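Local coordinates for protein putative 2,5-diketo-D-gluconic acid reductase B (PDB 3UP8) that probably reduces methylglyoxal to hydroxyacetone with NADPH, as a putative 2,5-diketo-D-gluconic acid reductase of the aldo/keto reductase family, at residues Tyr101-Phe106 against Leu143-Asn148; Asn30-Pro35 against Val152-Ile157; Val234-Leu239 against Lys258-Ile263; Val181-Tyr186 against Val240-Val245. All coordinates share one frame; numbering follows the deposited sequence.

Interaction 1. Residues Tyr101-Phe106 against Leu143-Asn148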
loop_
_atom_site.group_PDB
_atom_site.type_symbol
_atom_site.label_atom_id
_atom_site.label_comp_id
_atom_site.label_asym_id
_atom_site.label_seq_id
_atom_site.Cartn_x
_atom_site.Cartn_y
_atom_site.Cartn_z
ATOM N N TYR A 101 -17.162 6.950 -8.386
ATOM C CA TYR A 101 -16.719 8.273 -7.942
ATOM C C TYR A 101 -17.789 9.346 -7.724
ATOM O O TYR A 101 -17.613 10.204 -6.878
ATOM C CB TYR A 101 -15.628 8.801 -8.869
ATOM C CG TYR A 101 -14.242 8.284 -8.534
ATOM C CD1 TYR A 101 -13.160 8.635 -9.329
ATOM C CD2 TYR A 101 -14.009 7.452 -7.429
ATOM C CE1 TYR A 101 -11.870 8.204 -9.042
ATOM C CE2 TYR A 101 -12.706 7.000 -7.130
ATOM C CZ TYR A 101 -11.649 7.382 -7.953
ATOM O OH TYR A 101 -10.353 6.985 -7.706
ATOM N N ARG A 102 -18.891 9.307 -8.469
ATOM C CA ARG A 102 -19.962 10.276 -8.222
ATOM C C ARG A 102 -20.512 10.092 -6.806
ATOM O O ARG A 102 -20.607 8.962 -6.314
ATOM C CB ARG A 102 -21.072 10.146 -9.265
ATOM C CG ARG A 102 -20.586 10.431 -10.687
ATOM C CD ARG A 102 -21.733 10.644 -11.668
ATOM N NE ARG A 102 -22.831 11.413 -11.070
ATOM C CZ ARG A 102 -23.979 11.695 -11.682
ATOM N NH1 ARG A 102 -24.197 11.289 -12.930
ATOM N NH2 ARG A 102 -24.917 12.381 -11.044
ATOM N N HIS A 103 -20.862 11.196 -6.154
ATOM C CA HIS A 103 -21.229 11.177 -4.724
ATOM C C HIS A 103 -22.104 9.991 -4.283
ATOM O O HIS A 103 -21.723 9.242 -3.379
ATOM C CB HIS A 103 -21.914 12.484 -4.285
ATOM C CG HIS A 103 -22.393 12.441 -2.870
ATOM N ND1 HIS A 103 -23.689 12.124 -2.533
ATOM C CD2 HIS A 103 -21.724 12.583 -1.702
ATOM C CE1 HIS A 103 -23.816 12.134 -1.217
ATOM N NE2 HIS A 103 -22.636 12.411 -0.687
ATOM N N ASP A 104 -23.275 9.840 -4.896
ATOM C CA ASP A 104 -24.224 8.812 -4.442
ATOM C C ASP A 104 -23.688 7.381 -4.626
ATOM O O ASP A 104 -23.865 6.552 -3.743
ATOM C CB ASP A 104 -25.595 8.972 -5.104
ATOM C CG ASP A 104 -26.371 10.215 -4.598
ATOM O OD1 ASP A 104 -25.845 11.029 -3.799
ATOM O OD2 ASP A 104 -27.532 10.373 -5.015
ATOM N N ALA A 105 -23.062 7.100 -5.771
ATOM C CA ALA A 105 -22.397 5.816 -6.012
ATOM C C ALA A 105 -21.222 5.593 -5.042
ATOM O O ALA A 105 -20.941 4.461 -4.629
ATOM C CB ALA A 105 -21.922 5.732 -7.465
ATOM N N PHE A 106 -20.538 6.681 -4.686
ATOM C CA PHE A 106 -19.386 6.631 -3.789
ATOM C C PHE A 106 -19.835 6.130 -2.419
ATOM O O PHE A 106 -19.321 5.133 -1.908
ATOM C CB PHE A 106 -18.790 8.046 -3.662
ATOM C CG PHE A 106 -17.397 8.095 -3.081
ATOM C CD1 PHE A 106 -16.342 8.583 -3.849
ATOM C CD2 PHE A 106 -17.148 7.692 -1.770
ATOM C CE1 PHE A 106 -15.067 8.658 -3.321
ATOM C CE2 PHE A 106 -15.865 7.771 -1.226
ATOM C CZ PHE A 106 -14.823 8.256 -2.004
ATOM N N LEU A 143 -14.922 11.322 0.423
ATOM C CA LEU A 143 -13.974 10.735 1.389
ATOM C C LEU A 143 -14.176 11.308 2.780
ATOM O O LEU A 143 -14.258 10.564 3.767
ATOM C CB LEU A 143 -12.510 10.970 0.986
ATOM C CG LEU A 143 -11.811 10.036 0.005
ATOM C CD1 LEU A 143 -10.408 10.622 -0.276
ATOM C CD2 LEU A 143 -11.722 8.591 0.535
ATOM N N ASN A 144 -14.261 12.639 2.871
ATOM C CA ASN A 144 -14.477 13.272 4.165
ATOM C C ASN A 144 -15.834 12.915 4.781
ATOM O O ASN A 144 -15.950 12.776 5.988
ATOM C CB ASN A 144 -14.342 14.797 4.043
ATOM C CG ASN A 144 -12.897 15.238 4.073
ATOM O OD1 ASN A 144 -12.350 15.509 5.136
ATOM N ND2 ASN A 144 -12.257 15.246 2.919
ATOM N N GLU A 145 -16.857 12.790 3.947
ATOM C CA GLU A 145 -18.182 12.432 4.455
ATOM C C GLU A 145 -18.134 11.084 5.176
ATOM O O GLU A 145 -18.571 10.977 6.319
ATOM C CB GLU A 145 -19.207 12.380 3.333
ATOM C CG GLU A 145 -20.617 11.955 3.809
ATOM C CD GLU A 145 -21.659 12.007 2.691
ATOM O OE1 GLU A 145 -21.484 12.819 1.767
ATOM O OE2 GLU A 145 -22.659 11.240 2.733
ATOM N N VAL A 146 -17.592 10.066 4.523
ATOM C CA VAL A 146 -17.567 8.735 5.140
ATOM C C VAL A 146 -16.634 8.657 6.346
ATOM O O VAL A 146 -16.871 7.860 7.261
ATOM C CB VAL A 146 -17.266 7.619 4.126
ATOM C CG1 VAL A 146 -18.394 7.523 3.124
ATOM C CG2 VAL A 146 -15.901 7.846 3.401
ATOM N N ARG A 147 -15.578 9.475 6.347
ATOM C CA ARG A 147 -14.720 9.603 7.526
ATOM C C ARG A 147 -15.501 10.168 8.715
ATOM O O ARG A 147 -15.466 9.605 9.814
ATOM C CB ARG A 147 -13.475 10.455 7.234
ATOM C CG ARG A 147 -12.462 10.476 8.388
ATOM C CD ARG A 147 -11.196 11.240 8.019
ATOM N NE ARG A 147 -10.274 11.393 9.155
ATOM C CZ ARG A 147 -10.346 12.357 10.078
ATOM N NH1 ARG A 147 -11.310 13.270 10.045
ATOM N NH2 ARG A 147 -9.447 12.405 11.056
ATOM N N ASN A 148 -16.206 11.275 8.494
ATOM C CA ASN A 148 -17.026 11.895 9.545
ATOM C C ASN A 148 -18.160 10.980 10.020
ATOM O O ASN A 148 -18.562 11.060 11.166
ATOM C CB ASN A 148 -17.619 13.231 9.069
ATOM C CG ASN A 148 -16.578 14.335 8.941
ATOM O OD1 ASN A 148 -15.374 14.105 9.070
ATOM N ND2 ASN A 148 -17.047 15.556 8.705
#

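Interaction 2. Residues Asn30-Pro35 against Val152-Ile157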
loop_
_atom_site.group_PDB
_atom_site.type_symbol
_atom_site.label_atom_id
_atom_site.label_comp_id
_atom_site.label_asym_id
_atom_site.label_seq_id
_atom_site.Cartn_x
_atom_site.Cartn_y
_atom_site.Cartn_z
ATOM N N ASN A 30 0.426 11.030 8.514
ATOM C CA ASN A 30 -0.484 12.131 8.825
ATOM C C ASN A 30 -1.554 11.738 9.852
ATOM O O ASN A 30 -2.722 12.126 9.728
ATOM C CB ASN A 30 -1.129 12.662 7.534
ATOM C CG ASN A 30 -0.581 14.018 7.123
ATOM O OD1 ASN A 30 -0.061 14.749 7.953
ATOM N ND2 ASN A 30 -0.690 14.351 5.834
ATOM N N GLY A 31 -1.155 10.930 10.834
ATOM C CA GLY A 31 -2.048 10.509 11.920
ATOM C C GLY A 31 -2.593 9.095 11.828
ATOM O O GLY A 31 -3.273 8.647 12.750
ATOM N N ALA A 32 -2.304 8.389 10.730
ATOM C CA ALA A 32 -2.826 7.030 10.491
ATOM C C ALA A 32 -2.016 5.844 11.090
ATOM O O ALA A 32 -2.558 4.748 11.292
ATOM C CB ALA A 32 -3.025 6.808 9.005
ATOM N N ASN A 33 -0.725 6.021 11.315
ATOM C CA ASN A 33 0.098 4.935 11.883
ATOM C C ASN A 33 -0.064 3.562 11.243
ATOM O O ASN A 33 -0.613 2.618 11.824
ATOM C CB ASN A 33 -0.108 4.848 13.382
ATOM C CG ASN A 33 0.410 6.045 14.064
ATOM O OD1 ASN A 33 1.614 6.335 13.991
ATOM N ND2 ASN A 33 -0.489 6.804 14.688
ATOM N N ILE A 34 0.452 3.475 10.037
ATOM C CA ILE A 34 0.222 2.349 9.178
ATOM C C ILE A 34 1.386 1.387 9.394
ATOM O O ILE A 34 2.545 1.807 9.309
ATOM C CB ILE A 34 0.164 2.824 7.726
ATOM C CG1 ILE A 34 -0.962 3.862 7.560
ATOM C CG2 ILE A 34 0.004 1.626 6.762
ATOM C CD1 ILE A 34 -1.060 4.459 6.165
ATOM N N PRO A 35 1.088 0.103 9.696
ATOM C CA PRO A 35 2.190 -0.866 9.840
ATOM C C PRO A 35 3.053 -0.922 8.568
ATOM O O PRO A 35 2.516 -1.006 7.469
ATOM C CB PRO A 35 1.464 -2.202 10.087
ATOM C CG PRO A 35 0.120 -1.823 10.612
ATOM C CD PRO A 35 -0.229 -0.519 9.925
ATOM N N VAL A 152 -14.827 5.246 8.075
ATOM C CA VAL A 152 -13.445 5.255 7.613
ATOM C C VAL A 152 -12.644 6.040 8.641
ATOM O O VAL A 152 -13.021 7.159 8.970
ATOM C CB VAL A 152 -13.321 5.977 6.250
ATOM C CG1 VAL A 152 -11.872 6.062 5.808
ATOM C CG2 VAL A 152 -14.140 5.278 5.184
ATOM N N ARG A 153 -11.548 5.469 9.149
ATOM C CA ARG A 153 -10.761 6.159 10.168
ATOM C C ARG A 153 -9.853 7.213 9.514
ATOM O O ARG A 153 -9.741 8.348 9.996
ATOM C CB ARG A 153 -9.935 5.154 10.993
ATOM C CG ARG A 153 -10.770 4.218 11.881
ATOM C CD ARG A 153 -11.387 4.911 13.099
ATOM N NE ARG A 153 -12.302 4.015 13.833
ATOM C CZ ARG A 153 -13.613 3.895 13.600
ATOM N NH1 ARG A 153 -14.212 4.606 12.648
ATOM N NH2 ARG A 153 -14.330 3.039 14.323
ATOM N N HIS A 154 -9.224 6.829 8.407
ATOM C CA HIS A 154 -8.257 7.676 7.722
ATOM C C HIS A 154 -8.529 7.619 6.231
ATOM O O HIS A 154 -9.080 6.637 5.730
ATOM C CB HIS A 154 -6.850 7.175 8.026
ATOM C CG HIS A 154 -6.578 7.060 9.483
ATOM N ND1 HIS A 154 -6.298 8.152 10.274
ATOM C CD2 HIS A 154 -6.560 5.983 10.302
ATOM C CE1 HIS A 154 -6.129 7.752 11.520
ATOM N NE2 HIS A 154 -6.286 6.441 11.564
ATOM N N ILE A 155 -8.190 8.693 5.526
ATOM C CA ILE A 155 -8.433 8.759 4.087
ATOM C C ILE A 155 -7.112 8.956 3.319
ATOM O O ILE A 155 -6.155 9.514 3.851
ATOM C CB ILE A 155 -9.461 9.869 3.722
ATOM C CG1 ILE A 155 -9.020 11.257 4.242
ATOM C CG2 ILE A 155 -10.857 9.511 4.252
ATOM C CD1 ILE A 155 -9.795 12.410 3.587
ATOM N N GLY A 156 -7.071 8.495 2.076
ATOM C CA GLY A 156 -5.898 8.693 1.245
ATOM C C GLY A 156 -6.141 8.577 -0.236
ATOM O O GLY A 156 -7.300 8.530 -0.702
ATOM N N ILE A 157 -5.032 8.524 -0.977
ATOM C CA ILE A 157 -5.054 8.518 -2.432
ATOM C C ILE A 157 -4.146 7.447 -3.003
ATOM O O ILE A 157 -3.338 6.859 -2.291
ATOM C CB ILE A 157 -4.671 9.910 -2.996
ATOM C CG1 ILE A 157 -3.277 10.320 -2.470
ATOM C CG2 ILE A 157 -5.775 10.927 -2.630
ATOM C CD1 ILE A 157 -2.833 11.733 -2.811
#

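Interaction 3. Residues Val234-Leu239 against Lys258-Ile263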
loop_
_atom_site.group_PDB
_atom_site.type_symbol
_atom_site.label_atom_id
_atom_site.label_comp_id
_atom_site.label_asym_id
_atom_site.label_seq_id
_atom_site.Cartn_x
_atom_site.Cartn_y
_atom_site.Cartn_z
ATOM N N VAL A 234 15.851 -8.151 0.031
ATOM C CA VAL A 234 16.645 -6.943 -0.184
ATOM C C VAL A 234 15.794 -5.787 -0.740
ATOM O O VAL A 234 15.922 -4.642 -0.300
ATOM C CB VAL A 234 17.857 -7.222 -1.100
ATOM C CG1 VAL A 234 18.575 -5.935 -1.466
ATOM C CG2 VAL A 234 18.820 -8.185 -0.400
ATOM N N ALA A 235 14.928 -6.090 -1.701
ATOM C CA ALA A 235 14.086 -5.049 -2.302
ATOM C C ALA A 235 13.063 -4.530 -1.287
ATOM O O ALA A 235 12.872 -3.325 -1.162
ATOM C CB ALA A 235 13.399 -5.568 -3.555
ATOM N N LEU A 236 12.418 -5.448 -0.574
ATOM C CA LEU A 236 11.493 -5.106 0.515
ATOM C C LEU A 236 12.168 -4.284 1.602
ATOM O O LEU A 236 11.611 -3.305 2.087
ATOM C CB LEU A 236 10.905 -6.367 1.139
ATOM C CG LEU A 236 9.918 -7.190 0.308
ATOM C CD1 LEU A 236 9.708 -8.563 0.946
ATOM C CD2 LEU A 236 8.584 -6.479 0.114
ATOM N N ARG A 237 13.375 -4.683 1.986
ATOM C CA ARG A 237 14.121 -3.936 2.984
ATOM C C ARG A 237 14.482 -2.543 2.487
ATOM O O ARG A 237 14.390 -1.585 3.239
ATOM C CB ARG A 237 15.369 -4.710 3.446
ATOM C CG ARG A 237 16.217 -3.989 4.489
ATOM C CD ARG A 237 15.514 -3.929 5.859
ATOM N NE ARG A 237 15.917 -2.755 6.632
ATOM C CZ ARG A 237 15.496 -2.485 7.869
ATOM N NH1 ARG A 237 14.667 -3.317 8.497
ATOM N NH2 ARG A 237 15.921 -1.386 8.489
ATOM N N TRP A 238 14.869 -2.424 1.216
ATOM C CA TRP A 238 15.258 -1.133 0.656
ATOM C C TRP A 238 14.090 -0.140 0.732
ATOM O O TRP A 238 14.285 1.063 0.969
ATOM C CB TRP A 238 15.714 -1.294 -0.798
ATOM C CG TRP A 238 15.945 0.010 -1.508
ATOM C CD1 TRP A 238 17.004 0.862 -1.331
ATOM C CD2 TRP A 238 15.119 0.605 -2.527
ATOM N NE1 TRP A 238 16.875 1.961 -2.157
ATOM C CE2 TRP A 238 15.734 1.821 -2.907
ATOM C CE3 TRP A 238 13.919 0.228 -3.152
ATOM C CZ2 TRP A 238 15.193 2.666 -3.897
ATOM C CZ3 TRP A 238 13.373 1.079 -4.140
ATOM C CH2 TRP A 238 14.015 2.279 -4.495
ATOM N N LEU A 239 12.880 -0.655 0.517
ATOM C CA LEU A 239 11.666 0.158 0.662
ATOM C C LEU A 239 11.407 0.546 2.118
ATOM O O LEU A 239 11.294 1.722 2.457
ATOM C CB LEU A 239 10.465 -0.603 0.076
ATOM C CG LEU A 239 10.563 -0.835 -1.442
ATOM C CD1 LEU A 239 9.565 -1.891 -1.897
ATOM C CD2 LEU A 239 10.334 0.465 -2.192
ATOM N N LYS A 258 6.681 -16.342 4.870
ATOM C CA LYS A 258 7.645 -16.299 5.976
ATOM C C LYS A 258 8.903 -15.513 5.614
ATOM O O LYS A 258 9.507 -14.860 6.468
ATOM C CB LYS A 258 8.011 -17.716 6.427
ATOM C CG LYS A 258 6.796 -18.579 6.749
ATOM C CD LYS A 258 7.077 -19.583 7.863
ATOM C CE LYS A 258 5.770 -20.092 8.466
ATOM N NZ LYS A 258 5.963 -21.269 9.369
ATOM N N GLU A 259 9.279 -15.588 4.338
ATOM C CA GLU A 259 10.448 -14.899 3.801
ATOM C C GLU A 259 10.233 -13.376 3.765
ATOM O O GLU A 259 11.073 -12.607 4.243
ATOM C CB GLU A 259 10.763 -15.454 2.402
ATOM C CG GLU A 259 11.970 -14.836 1.695
ATOM C CD GLU A 259 12.005 -15.161 0.202
ATOM O OE1 GLU A 259 11.712 -16.323 -0.165
ATOM O OE2 GLU A 259 12.325 -14.254 -0.603
ATOM N N ASN A 260 9.096 -12.958 3.211
ATOM C CA ASN A 260 8.744 -11.537 3.109
ATOM C C ASN A 260 8.619 -10.845 4.473
ATOM O O ASN A 260 8.961 -9.668 4.620
ATOM C CB ASN A 260 7.455 -11.362 2.299
ATOM C CG ASN A 260 7.661 -11.576 0.804
ATOM O OD1 ASN A 260 8.620 -12.221 0.376
ATOM N ND2 ASN A 260 6.756 -11.026 0.002
ATOM N N PHE A 261 8.151 -11.596 5.464
ATOM C CA PHE A 261 7.953 -11.093 6.823
ATOM C C PHE A 261 9.273 -10.842 7.555
ATOM O O PHE A 261 9.361 -9.953 8.410
ATOM C CB PHE A 261 7.100 -12.090 7.603
ATOM C CG PHE A 261 6.565 -11.562 8.899
ATOM C CD1 PHE A 261 5.509 -10.657 8.914
ATOM C CD2 PHE A 261 7.102 -11.992 10.111
ATOM C CE1 PHE A 261 4.997 -10.174 10.124
ATOM C CE2 PHE A 261 6.601 -11.519 11.317
ATOM C CZ PHE A 261 5.541 -10.606 11.322
ATOM N N ALA A 262 10.296 -11.624 7.204
ATOM C CA ALA A 262 11.605 -11.556 7.859
ATOM C C ALA A 262 12.515 -10.476 7.264
ATOM O O ALA A 262 13.618 -10.770 6.787
ATOM C CB ALA A 262 12.280 -12.918 7.801
ATOM N N ILE A 263 12.060 -9.225 7.297
ATOM C CA ILE A 263 12.825 -8.118 6.715
ATOM C C ILE A 263 13.193 -7.073 7.749
ATOM O O ILE A 263 13.724 -6.014 7.411
ATOM C CB ILE A 263 12.075 -7.443 5.527
ATOM C CG1 ILE A 263 10.730 -6.847 5.987
ATOM C CG2 ILE A 263 11.897 -8.442 4.378
ATOM C CD1 ILE A 263 9.970 -6.016 4.916
#

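Interaction 4. Residues Val181-Tyr186 against Val240-Val245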
loop_
_atom_site.group_PDB
_atom_site.type_symbol
_atom_site.label_atom_id
_atom_site.label_comp_id
_atom_site.label_asym_id
_atom_site.label_seq_id
_atom_site.Cartn_x
_atom_site.Cartn_y
_atom_site.Cartn_z
ATOM N N VAL A 181 1.364 4.029 -4.418
ATOM C CA VAL A 181 1.919 4.057 -5.766
ATOM C C VAL A 181 2.835 2.855 -6.007
ATOM O O VAL A 181 3.324 2.231 -5.062
ATOM C CB VAL A 181 2.751 5.337 -6.015
ATOM C CG1 VAL A 181 1.867 6.603 -5.920
ATOM C CG2 VAL A 181 3.951 5.425 -5.054
ATOM N N GLU A 182 3.035 2.534 -7.285
ATOM C CA GLU A 182 4.035 1.542 -7.699
ATOM C C GLU A 182 5.406 2.042 -7.271
ATOM O O GLU A 182 5.765 3.168 -7.564
ATOM C CB GLU A 182 4.014 1.399 -9.219
ATOM C CG GLU A 182 4.989 0.381 -9.741
ATOM C CD GLU A 182 4.912 0.213 -11.240
ATOM O OE1 GLU A 182 3.877 0.563 -11.837
ATOM O OE2 GLU A 182 5.901 -0.280 -11.813
ATOM N N TYR A 183 6.160 1.217 -6.553
ATOM C CA TYR A 183 7.496 1.625 -6.117
ATOM C C TYR A 183 8.353 0.377 -5.903
ATOM O O TYR A 183 7.992 -0.519 -5.141
ATOM C CB TYR A 183 7.414 2.479 -4.845
ATOM C CG TYR A 183 8.695 3.202 -4.465
ATOM C CD1 TYR A 183 9.653 3.545 -5.422
ATOM C CD2 TYR A 183 8.939 3.552 -3.130
ATOM C CE1 TYR A 183 10.838 4.218 -5.055
ATOM C CE2 TYR A 183 10.107 4.228 -2.755
ATOM C CZ TYR A 183 11.040 4.557 -3.718
ATOM O OH TYR A 183 12.183 5.213 -3.311
ATOM N N HIS A 184 9.470 0.337 -6.624
ATOM C CA HIS A 184 10.411 -0.781 -6.611
ATOM C C HIS A 184 11.722 -0.207 -7.155
ATOM O O HIS A 184 11.746 0.935 -7.615
ATOM C CB HIS A 184 9.900 -1.933 -7.483
ATOM C CG HIS A 184 9.426 -1.504 -8.838
ATOM N ND1 HIS A 184 10.287 -1.133 -9.853
ATOM C CD2 HIS A 184 8.176 -1.399 -9.352
ATOM C CE1 HIS A 184 9.586 -0.795 -10.920
ATOM N NE2 HIS A 184 8.302 -0.950 -10.645
ATOM N N PRO A 185 12.819 -0.981 -7.097
ATOM C CA PRO A 185 14.115 -0.395 -7.487
ATOM C C PRO A 185 14.183 0.189 -8.915
ATOM O O PRO A 185 14.987 1.097 -9.168
ATOM C CB PRO A 185 15.076 -1.572 -7.332
ATOM C CG PRO A 185 14.444 -2.414 -6.238
ATOM C CD PRO A 185 12.970 -2.332 -6.523
ATOM N N TYR A 186 13.338 -0.300 -9.826
ATOM C CA TYR A 186 13.386 0.144 -11.234
ATOM C C TYR A 186 12.565 1.396 -11.554
ATOM O O TYR A 186 12.639 1.930 -12.670
ATOM C CB TYR A 186 13.050 -1.030 -12.166
ATOM C CG TYR A 186 13.832 -2.255 -11.765
ATOM C CD1 TYR A 186 15.210 -2.349 -12.013
ATOM C CD2 TYR A 186 13.207 -3.302 -11.091
ATOM C CE1 TYR A 186 15.935 -3.479 -11.600
ATOM C CE2 TYR A 186 13.905 -4.407 -10.678
ATOM C CZ TYR A 186 15.261 -4.501 -10.934
ATOM O OH TYR A 186 15.902 -5.627 -10.510
ATOM N N VAL A 240 11.362 -0.464 2.980
ATOM C CA VAL A 240 10.912 -0.312 4.352
ATOM C C VAL A 240 11.928 0.479 5.185
ATOM O O VAL A 240 11.573 1.112 6.183
ATOM C CB VAL A 240 10.543 -1.709 4.916
ATOM C CG1 VAL A 240 11.605 -2.265 5.878
ATOM C CG2 VAL A 240 9.161 -1.693 5.506
ATOM N N GLN A 241 13.184 0.475 4.734
ATOM C CA GLN A 241 14.253 1.251 5.369
ATOM C C GLN A 241 14.190 2.740 5.013
ATOM O O GLN A 241 14.790 3.570 5.692
ATOM C CB GLN A 241 15.631 0.670 4.990
ATOM C CG GLN A 241 16.813 1.226 5.793
ATOM C CD GLN A 241 18.052 0.344 5.678
ATOM O OE1 GLN A 241 17.980 -0.884 5.815
ATOM N NE2 GLN A 241 19.188 0.965 5.437
ATOM N N GLN A 242 13.469 3.091 3.953
ATOM C CA GLN A 242 13.292 4.504 3.610
ATOM C C GLN A 242 12.273 5.167 4.531
ATOM O O GLN A 242 11.218 4.571 4.833
ATOM C CB GLN A 242 12.814 4.649 2.183
ATOM C CG GLN A 242 13.879 4.454 1.151
ATOM C CD GLN A 242 13.313 4.471 -0.243
ATOM O OE1 GLN A 242 12.840 5.501 -0.723
ATOM N NE2 GLN A 242 13.387 3.336 -0.918
ATOM N N GLN A 243 12.585 6.392 4.961
ATOM C CA GLN A 243 11.667 7.186 5.779
ATOM C C GLN A 243 10.332 7.330 5.062
ATOM O O GLN A 243 10.297 7.641 3.871
ATOM C CB GLN A 243 12.225 8.583 6.070
ATOM C CG GLN A 243 13.522 8.613 6.895
ATOM C CD GLN A 243 13.425 7.804 8.180
ATOM O OE1 GLN A 243 12.584 8.073 9.037
ATOM N NE2 GLN A 243 14.295 6.810 8.319
ATOM N N ASP A 244 9.247 7.104 5.801
ATOM C CA ASP A 244 7.882 7.372 5.320
ATOM C C ASP A 244 7.369 6.406 4.259
ATOM O O ASP A 244 6.405 6.729 3.557
ATOM C CB ASP A 244 7.744 8.809 4.787
ATOM C CG ASP A 244 8.306 9.848 5.748
ATOM O OD1 ASP A 244 7.749 10.016 6.851
ATOM O OD2 ASP A 244 9.318 10.489 5.387
ATOM N N VAL A 245 8.015 5.245 4.119
ATOM C CA VAL A 245 7.611 4.281 3.093
ATOM C C VAL A 245 7.038 3.031 3.728
ATOM O O VAL A 245 7.602 2.487 4.681
ATOM C CB VAL A 245 8.767 3.906 2.138
ATOM C CG1 VAL A 245 8.311 2.868 1.100
ATOM C CG2 VAL A 245 9.318 5.140 1.459
#

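Interaction 1. Residues Tyr101-Phe106 against Leu143-Asn148
H103 and E145 carry the polar part of the contact: NE2 of H103 donates to OE1 of E145 at 2.7 Å with an N-H...O angle of 157°. The acceptor lies in the imidazole plane, while the donor meets OE1 on its syn side, tilted from the carboxylate plane, with ring and carboxylate turned 39° apart. ND1 of H103 gives a second 2.7 Å bond, to OD1 of D104. Gripped through both nitrogens by acidic groups, the imidazole is fixed in rotation, and the two acceptors would probably favour its doubly protonated, cationic form. In the (βα)8 barrel this joins the start of helix 103-117 to the end of helix 136-148, on the outer layer. The apolar part lies deeper, toward strand 122-127, where L127 touches F106: CZ of F106 meets CD2 of L143 at 4.0 Å. With CG of F106 anti to its N (chi1 -164°), the ring reaches across to helix 136-148, and CZ of F106 lies 3.9 Å from N of L143.

Interaction 2. Residues Asn30-Pro35 against Val152-Ile157
A32 and H154 bring their backbones closest, CA to CA 6.1 Å, as the loop linking strands 26-27 and 34-35 passes H154 of strand 152-158 without any hydrogen bond between the segments. The contact is a CH-pi arrangement: CA of A32 sits over the centre of the H154 imidazole, 3.5 Å from the ring centroid and only 10° off the ring normal. CB of A32 covers the inner part of the same ring, 3.6 Å from CG of H154. H154 holds its CG anti to the carbonyl carbon (chi1 -54°), which lays a face of the ring against the loop. At the far end, O of G31 comes to 3.2 Å from CE1 of H154, at an oblique angle to the ring. The short hairpin closes the N-terminal end of the barrel in this family, and here its turn rests on the fifth barrel strand; A32 also touches A177 on the next. With an alanine here instead of H154, A32 would probably lose the ring it lies on, and a gap would open beneath the turn. The CA-H of A32 pointing at the ring implies a weak CH-pi attraction added to van der Waals packing.

Interaction 3. Residues Val234-Leu239 against Lys258-Ile263
L236 and R237 are the two residues of helix 231-240 that meet segment 258-263, and they do so in different ways. L236 comes first and works through two separate parts of its side chain. CD1 of L236 reaches the amide of N260, 3.6 Å from CG of N260, the two side chains crossing at about a right angle. CB of L236 lies 3.9 Å from CD1 of I263, and CG2 of I263 closes in on the same CB at 4.0 Å. In I263, CG1 takes the position between the backbone N and carbonyl carbon (chi1 61°) and sends CD1 to the leucine CB; CG2 is anti to the carbonyl carbon. On the outside of the (βα)8 barrel, helix 231-240 thus packs against helix 254-261 and the loop that follows it. The eighth strand, 245-249, lies between the two helices in sequence, with V247 touching L236 and S249 touching N260 from the barrel side. R237, next along, reaches beyond the end of helix 254-261, where the chain leaves through an inverse gamma turn centred on A262. Its chain bends at chi2 and NH1 of R237 donates to O of I263 at 3.1 Å, nearly straight at 171°. That oxygen lies in the guanidinium plane, and the donor approaches in the carbonyl plane on a lone pair. NE of R237 donates to OE1 of Q241, four residues on, a second bond that limits the guanidinium's rotation.

Interaction 4. Residues Val181-Tyr186 against Val240-Val245
Y183 and Q242 meet through a short bond, OH of Y183 donating to OE1 of Q242 at 2.7 Å. The contact joins two loops of the (βα)8 barrel: the chain leaving the sixth strand, 176-182, and the link from helix 231-240 to the eighth strand. CG of Y183 is anti to the backbone N (chi1 -168°), sending the ring toward Q242 and V245. The donor lies in the carbonyl plane on a lone pair of OE1 (C=O...O angle 112°), and OE1 is near the phenol plane, while ring and amide are 82° apart. At the ring edge, CG1 of V245 lies 4.3 Å from CD2 of Y183. A phenylalanine in place of Y183 would probably leave OE1 of Q242 without its hydroxyl donor, the amide then held chiefly by its NE2 bond to O of W238. In the next shell, L193 of helix 190-199 touches Y183, Q242 and V245 alike. A type II turn, Q242 to V245, is closed by a weak 3.4 Å bond from N of V245 to O of Q242.

How the interactions relate
All four contacts belong to one (βα)8 barrel. Along the sequence interaction 1 is nested inside the loop closed by interaction 2, and interactions 3 and 4 follow, their segments alternating. Interactions 1 and 2, with centres 16 Å apart, touch through helix 136-148 and strand 152-158, where V146 CG2 packs 3.6 Å from V152 CG2. Interactions 3 and 4 lie 12 Å apart between centres and also touch, L239 CD2 being 3.5 Å from Y183 CD2. Interactions 2 and 4, centres 17 Å apart, reach the same sheet through neighbouring strands 152-158 and 176-182. Interactions 1 and 3, centres 35 Å apart, join outer helices on opposite sides of the barrel, whereas 2 and 4 involve a hairpin loop and strand-end loops.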